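Side-chain contacts in p450 cytochrome, putative (Rippkaea orientalis, PDB 6Y01), which binds the molybdenum cofactor and probably serves as its carrier, as a four-chain assembly of Rossmann-fold subunits: residues 101-104 against 105-109; 25-28 against 29-33; 34-37 against 38-42. One frame throughout, in Å; residues are numbered along the deposited sequence.

Contact 1 of 3, residues 101-104 against 105-109; sequences RNNI and NVLSS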
loop_
_atom_site.group_PDB
_atom_site.type_symbol
_atom_site.label_atom_id
_atom_site.label_comp_id
_atom_site.label_asym_id
_atom_site.label_seq_id
_atom_site.Cartn_x
_atom_site.Cartn_y
_atom_site.Cartn_z
ATOM N N ARG D 101 6.165 -0.691 -2.385
ATOM C CA ARG D 101 6.849 0.392 -1.668
ATOM C C ARG D 101 7.629 1.323 -2.579
ATOM O O ARG D 101 8.005 2.405 -2.149
ATOM C CB ARG D 101 7.779 -0.127 -0.551
ATOM C CG ARG D 101 9.059 -0.860 -0.944
ATOM C CD ARG D 101 10.147 0.018 -1.503
ATOM N NE ARG D 101 11.418 -0.641 -1.315
ATOM C CZ ARG D 101 11.910 -1.588 -2.041
ATOM N NH1 ARG D 101 11.288 -2.109 -3.097
ATOM N NH2 ARG D 101 13.013 -2.195 -1.691
ATOM N N ASN D 102 7.846 0.952 -3.827
ATOM C CA ASN D 102 8.635 1.767 -4.751
ATOM C C ASN D 102 8.027 3.183 -4.828
ATOM O O ASN D 102 8.735 4.166 -4.993
ATOM C CB ASN D 102 8.706 1.067 -6.128
ATOM C CG ASN D 102 9.496 -0.226 -6.102
ATOM O OD1 ASN D 102 9.921 -0.625 -5.071
ATOM N ND2 ASN D 102 9.724 -0.887 -7.250
ATOM N N ASN D 103 6.687 3.286 -4.722
ATOM C CA ASN D 103 6.039 4.595 -4.841
ATOM C C ASN D 103 6.396 5.463 -3.630
ATOM O O ASN D 103 6.529 6.662 -3.772
ATOM C CB ASN D 103 4.513 4.488 -5.077
ATOM C CG ASN D 103 3.982 5.703 -5.832
ATOM O OD1 ASN D 103 4.512 6.152 -6.856
ATOM N ND2 ASN D 103 2.863 6.213 -5.362
ATOM N N ILE D 104 6.546 4.852 -2.452
ATOM C CA ILE D 104 6.947 5.610 -1.254
ATOM C C ILE D 104 8.348 6.152 -1.448
ATOM O O ILE D 104 8.582 7.331 -1.119
ATOM C CB ILE D 104 6.891 4.708 -0.009
ATOM C CG1 ILE D 104 5.471 4.157 0.179
ATOM C CG2 ILE D 104 7.377 5.491 1.202
ATOM C CD1 ILE D 104 5.349 3.207 1.311
ATOM N N ASN D 105 9.229 5.330 -2.029
ATOM C CA ASN D 105 10.618 5.798 -2.239
ATOM C C ASN D 105 10.611 7.094 -3.039
ATOM O O ASN D 105 11.309 8.032 -2.774
ATOM C CB ASN D 105 11.471 4.771 -3.002
ATOM C CG ASN D 105 11.651 3.443 -2.284
ATOM O OD1 ASN D 105 11.223 3.297 -1.208
ATOM N ND2 ASN D 105 12.207 2.427 -2.957
ATOM N N VAL D 106 9.788 7.096 -4.112
ATOM C CA VAL D 106 9.834 8.252 -5.045
ATOM C C VAL D 106 9.085 9.442 -4.492
ATOM O O VAL D 106 9.570 10.567 -4.632
ATOM C CB VAL D 106 9.536 7.882 -6.488
ATOM C CG1 VAL D 106 10.446 6.735 -6.970
ATOM C CG2 VAL D 106 8.089 7.592 -6.640
ATOM N N LEU D 107 7.950 9.215 -3.834
ATOM C CA LEU D 107 7.202 10.347 -3.273
ATOM C C LEU D 107 7.973 11.031 -2.133
ATOM O O LEU D 107 7.783 12.219 -1.897
ATOM C CB LEU D 107 5.851 9.873 -2.756
ATOM C CG LEU D 107 4.843 9.458 -3.863
ATOM C CD1 LEU D 107 3.605 8.885 -3.179
ATOM C CD2 LEU D 107 4.506 10.635 -4.746
ATOM N N SER D 108 8.817 10.267 -1.436
ATOM C CA SER D 108 9.567 10.789 -0.269
ATOM C C SER D 108 10.854 11.505 -0.658
ATOM O O SER D 108 11.460 12.141 0.211
ATOM C CB SER D 108 9.859 9.626 0.648
ATOM O OG SER D 108 8.716 8.989 1.139
ATOM N N SER D 109 11.325 11.327 -1.869
ATOM C CA SER D 109 12.624 11.839 -2.323
ATOM C C SER D 109 12.459 13.233 -2.913
ATOM O O SER D 109 11.475 13.490 -3.647
ATOM C CB SER D 109 13.232 10.930 -3.342
ATOM O OG SER D 109 13.539 9.644 -2.836
#
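Arg101 and Asn105 meet side chain to side chain where the chain enters helix 102-108, in the Rossmann-like fold of this SLOG-family protein. CD of Arg101 lies 3.5 Å from OD1 of Asn105, and the guanidinium and amide planes stand 65° apart, so the groups pack without stacking. With chi1 at 70° and a bend at chi2 (73°), the chain of Arg101 brings CD and NE alongside the Asn105 amide. On another side of the helix, ND2 of Asn103 touches CD1 of Leu107 at 3.5 Å, while OD1 of Asn103 takes a hydrogen bond from Asn131.

The second shell fixes these groups. NE and NH2 of Arg101 donate to the backbone oxygens of Ile76 and Gly52, tying it to strand 73-77 and the residue after strand 48-51; its NH1 gives a weak bond to OD1 of Asn102, whose ND2 donates to Ser123. Across the subunit boundary, OG of Ser108 accepts from the backbone N of Val94 of the second subunit.

The same hydroxyl donates to its own helix: Ile104 O receives Ser108 OG at 2.8 Å and Ser108 N at 3.0 Å, the two donors arriving from opposite faces of the carbonyl plane.

Contact 2 of 3, residues 25-28 against 29-33; sequences EQAT and PTDLK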
loop_
_atom_site.group_PDB
_atom_site.type_symbol
_atom_site.label_atom_id
_atom_site.label_comp_id
_atom_site.label_asym_id
_atom_site.label_seq_id
_atom_site.Cartn_x
_atom_site.Cartn_y
_atom_site.Cartn_z
ATOM N N GLU D 25 22.325 -7.633 -7.290
ATOM C CA GLU D 25 23.402 -8.611 -7.630
ATOM C C GLU D 25 23.983 -8.294 -9.010
ATOM O O GLU D 25 25.175 -8.557 -9.240
ATOM C CB GLU D 25 22.822 -10.024 -7.598
ATOM C CG GLU D 25 22.507 -10.470 -6.175
ATOM C CD GLU D 25 21.123 -10.100 -5.679
ATOM O OE1 GLU D 25 20.382 -9.281 -6.357
ATOM O OE2 GLU D 25 20.784 -10.592 -4.589
ATOM N N GLN D 26 23.171 -7.742 -9.910
ATOM C CA GLN D 26 23.607 -7.522 -11.300
ATOM C C GLN D 26 24.155 -6.115 -11.506
ATOM O O GLN D 26 24.505 -5.759 -12.679
ATOM C CB GLN D 26 22.458 -7.846 -12.241
ATOM C CG GLN D 26 22.039 -9.324 -12.168
ATOM N N ALA D 27 24.331 -5.330 -10.455
ATOM C CA ALA D 27 25.018 -4.043 -10.587
ATOM C C ALA D 27 26.399 -4.273 -11.202
ATOM O O ALA D 27 27.110 -5.218 -10.835
ATOM C CB ALA D 27 25.135 -3.399 -9.219
ATOM N N THR D 28 26.815 -3.379 -12.077
ATOM C CA THR D 28 28.171 -3.432 -12.653
ATOM C C THR D 28 29.171 -2.886 -11.633
ATOM O O THR D 28 28.814 -2.177 -10.687
ATOM C CB THR D 28 28.278 -2.648 -13.946
ATOM O OG1 THR D 28 28.199 -1.277 -13.607
ATOM C CG2 THR D 28 27.186 -2.989 -14.955
ATOM N N PRO D 29 30.471 -3.168 -11.832
ATOM C CA PRO D 29 31.495 -2.605 -10.967
ATOM C C PRO D 29 31.413 -1.068 -10.913
ATOM O O PRO D 29 31.542 -0.474 -9.829
ATOM C CB PRO D 29 32.825 -3.117 -11.559
ATOM C CG PRO D 29 32.426 -4.414 -12.218
ATOM C CD PRO D 29 31.031 -4.139 -12.791
ATOM N N THR D 30 31.154 -0.442 -12.064
ATOM C CA THR D 30 31.002 1.014 -12.150
ATOM C C THR D 30 29.784 1.466 -11.341
ATOM O O THR D 30 29.864 2.482 -10.648
ATOM C CB THR D 30 30.881 1.463 -13.605
ATOM O OG1 THR D 30 32.043 1.102 -14.316
ATOM C CG2 THR D 30 30.706 2.958 -13.719
ATOM N N ASP D 31 28.661 0.740 -11.419
ATOM C CA ASP D 31 27.479 1.118 -10.639
ATOM C C ASP D 31 27.804 1.098 -9.143
ATOM O O ASP D 31 27.330 1.945 -8.396
ATOM C CB ASP D 31 26.299 0.166 -10.871
ATOM C CG ASP D 31 25.722 0.171 -12.266
ATOM O OD1 ASP D 31 25.809 1.197 -13.000
ATOM O OD2 ASP D 31 25.197 -0.886 -12.608
ATOM N N LEU D 32 28.533 0.088 -8.705
ATOM C CA LEU D 32 28.836 -0.047 -7.259
ATOM C C LEU D 32 29.789 1.046 -6.787
ATOM O O LEU D 32 29.559 1.584 -5.713
ATOM C CB LEU D 32 29.403 -1.440 -7.004
ATOM C CG LEU D 32 28.425 -2.597 -7.255
ATOM C CD1 LEU D 32 29.100 -3.941 -6.958
ATOM C CD2 LEU D 32 27.181 -2.428 -6.433
ATOM N N LYS D 33 30.799 1.363 -7.593
ATOM C CA LYS D 33 31.756 2.444 -7.274
ATOM C C LYS D 33 31.004 3.774 -7.246
ATOM O O LYS D 33 31.171 4.555 -6.303
ATOM C CB LYS D 33 32.891 2.462 -8.298
ATOM C CG LYS D 33 33.822 3.665 -8.258
#
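Thr28 and Asp31 form a capping box at the start of helix 29-44, with Thr28 as the N-cap. The threonine can be followed outward from CB, which presses on the next residue at 3.3 Å from CD of Pro29, tighter than usual van der Waals contact. A chi1 of 71° puts OG1 between the backbone N and the carbonyl carbon, the position from which it can accept from the backbone N of Asp31 at 3.0 Å. The N-H points almost straight at the oxygen. The methyl CG2, anti to the carbonyl carbon, comes to 3.7 Å from OD2 of Asp31.

The return bond closes the box. OD2 of Asp31 accepts from the backbone N of Thr28 at 3.0 Å, nearly linear at 166°, but the donor stands above the carboxylate plane, 43° out of it. The carboxylate lies at the N-terminal end of the helix, where it would probably be stabilised by the helix dipole.

Behind the cap the first regular helical bond runs from Leu32 N to Thr28 O at 3.0 Å. An apolar contact accompanies it: CB of Ala27, just ahead of the cap, packs against CD2 of Leu32 at 3.6 Å.

OE2 of Glu25 forms a salt bridge with Arg54. The segment 25-28 belongs to the loop that leads from strand 17-21 into helix 29-44. Helix 58-68 borders the cap, with Val58 touching both Ala27 and Asp31 and His61 touching Leu32.

Contact 3 of 3, residues 34-37 against 38-42; sequences NAYQ and LGQLI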
loop_
_atom_site.group_PDB
_atom_site.type_symbol
_atom_site.label_atom_id
_atom_site.label_comp_id
_atom_site.label_asym_id
_atom_site.label_seq_id
_atom_site.Cartn_x
_atom_site.Cartn_y
_atom_site.Cartn_z
ATOM N N ASN D 34 30.127 3.981 -8.231
ATOM C CA ASN D 34 29.325 5.214 -8.306
ATOM C C ASN D 34 28.425 5.312 -7.083
ATOM O O ASN D 34 28.283 6.402 -6.535
ATOM C CB ASN D 34 28.500 5.238 -9.593
ATOM C CG ASN D 34 29.290 5.660 -10.812
ATOM O OD1 ASN D 34 30.428 6.162 -10.702
ATOM N ND2 ASN D 34 28.694 5.430 -11.987
ATOM N N ALA D 35 27.792 4.210 -6.699
ATOM C CA ALA D 35 26.861 4.204 -5.571
ATOM C C ALA D 35 27.574 4.608 -4.274
ATOM O O ALA D 35 27.075 5.426 -3.516
ATOM C CB ALA D 35 26.218 2.867 -5.411
ATOM N N TYR D 36 28.720 3.959 -4.025
ATOM C CA TYR D 36 29.491 4.256 -2.798
ATOM C C TYR D 36 29.920 5.728 -2.772
ATOM O O TYR D 36 29.784 6.415 -1.739
ATOM C CB TYR D 36 30.659 3.284 -2.727
ATOM C CG TYR D 36 31.484 3.389 -1.474
ATOM C CD1 TYR D 36 30.999 2.951 -0.256
ATOM C CD2 TYR D 36 32.791 3.816 -1.561
ATOM C CE1 TYR D 36 31.777 3.035 0.903
ATOM C CE2 TYR D 36 33.594 3.808 -0.423
ATOM C CZ TYR D 36 33.077 3.431 0.795
ATOM O OH TYR D 36 33.876 3.506 1.898
ATOM N N GLN D 37 30.412 6.223 -3.899
ATOM C CA GLN D 37 30.819 7.646 -3.992
ATOM C C GLN D 37 29.617 8.564 -3.785
ATOM O O GLN D 37 29.734 9.568 -3.055
ATOM C CB GLN D 37 31.550 7.971 -5.299
ATOM C CG GLN D 37 32.886 7.259 -5.412
ATOM C CD GLN D 37 33.591 7.606 -6.704
ATOM O OE1 GLN D 37 32.995 8.213 -7.600
ATOM N NE2 GLN D 37 34.858 7.227 -6.831
ATOM N N LEU D 38 28.492 8.260 -4.434
ATOM C CA LEU D 38 27.265 9.063 -4.237
ATOM C C LEU D 38 26.881 9.105 -2.781
ATOM O O LEU D 38 26.509 10.186 -2.305
ATOM C CB LEU D 38 26.084 8.473 -5.029
ATOM C CG LEU D 38 25.980 8.864 -6.471
ATOM C CD1 LEU D 38 24.812 8.077 -7.096
ATOM C CD2 LEU D 38 25.742 10.363 -6.596
ATOM N N GLY D 39 26.889 7.958 -2.111
ATOM C CA GLY D 39 26.484 7.959 -0.700
ATOM C C GLY D 39 27.346 8.909 0.121
ATOM O O GLY D 39 26.845 9.680 0.920
ATOM N N GLN D 40 28.659 8.817 -0.077
ATOM C CA GLN D 40 29.610 9.707 0.620
ATOM C C GLN D 40 29.287 11.166 0.289
ATOM O O GLN D 40 29.192 11.995 1.180
ATOM C CB GLN D 40 31.061 9.409 0.210
ATOM C CG GLN D 40 31.549 8.081 0.697
ATOM C CD GLN D 40 32.949 7.784 0.229
ATOM O OE1 GLN D 40 33.897 8.259 0.851
ATOM N NE2 GLN D 40 33.050 6.962 -0.820
ATOM N N LEU D 41 29.100 11.490 -1.001
ATOM C CA LEU D 41 28.911 12.901 -1.408
ATOM C C LEU D 41 27.577 13.456 -0.885
ATOM O O LEU D 41 27.504 14.623 -0.503
ATOM C CB LEU D 41 28.993 13.044 -2.930
ATOM C CG LEU D 41 30.323 12.691 -3.567
ATOM C CD1 LEU D 41 30.193 12.704 -5.068
ATOM C CD2 LEU D 41 31.435 13.635 -3.116
ATOM N N ILE D 42 26.529 12.635 -0.885
ATOM C CA ILE D 42 25.225 13.071 -0.335
ATOM C C ILE D 42 25.400 13.406 1.157
ATOM O O ILE D 42 24.975 14.448 1.639
ATOM C CB ILE D 42 24.178 11.961 -0.593
ATOM C CG1 ILE D 42 23.860 11.905 -2.094
ATOM C CG2 ILE D 42 22.940 12.146 0.262
ATOM C CD1 ILE D 42 23.146 10.631 -2.480
#
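Two first torsions set up the meeting of Tyr36 and Gln40 one turn apart on helix 29-44. CG of Tyr36 lies anti to the backbone N (chi1 -176°), whereas CG of Gln40 lies beside its own N and anti to its carbonyl carbon (chi1 -68°). The glutamine chain then runs extended past CG and carries its amide over one face of the tyrosine ring. NE2 of Gln40 does the touching, 3.2 Å from both CD2 and CE2 of Tyr36. It therefore sits over the CD2-CE2 bond of the ring, and the ring and amide planes are 50° apart, too steep for a flat stack.

The same NE2 donates a weak hydrogen bond of 3.4 Å to the backbone O of Tyr36, an oxygen that already accepts Gln40 N at 3.1 Å. Beyond this pair, CG of Leu38 packs on Asn34 O at 3.4 Å, and CG of Leu41 lies 3.2 Å from Gln37 O.

This helix is the crossover of the beta-alpha-beta unit between strands 17-21 and 48-51. Leu38 faces Ile113 of strand 111-115 and Cys165 of helix 162-176, while Lys68 of helix 58-68 touches both Tyr36 and Gln40. Replacing Tyr36 by an alanine would probably leave the Gln40 amide without the ring face it rests on, freer to turn about its last torsion.

Chemically, the amide nitrogen lies over the ring face while giving a weak bond to a carbonyl that already has a main-chain donor, so its position probably rests on packing and one weak bond.

Overall arrangement
Along the chain the order is contact 2, contact 3, contact 1. Contacts 2 and 3 adjoin in sequence and both use helix 29-44, the first at its N-terminal cap and the second farther along it, with centres about 13 Å apart. Contact 1 lies on helix 102-108, across the chain's centre from both: its centre is about 22 Å from that of contact 2 and about 20 Å from that of contact 3, and nearest atoms stay about 10 to 11 Å away. Both helices lead into central strands of one parallel sheet, 48-51 and 111-115. Residues 101-109 take part in subunit contacts as well as packing in their own chain, while no other chain touches residues 25-42.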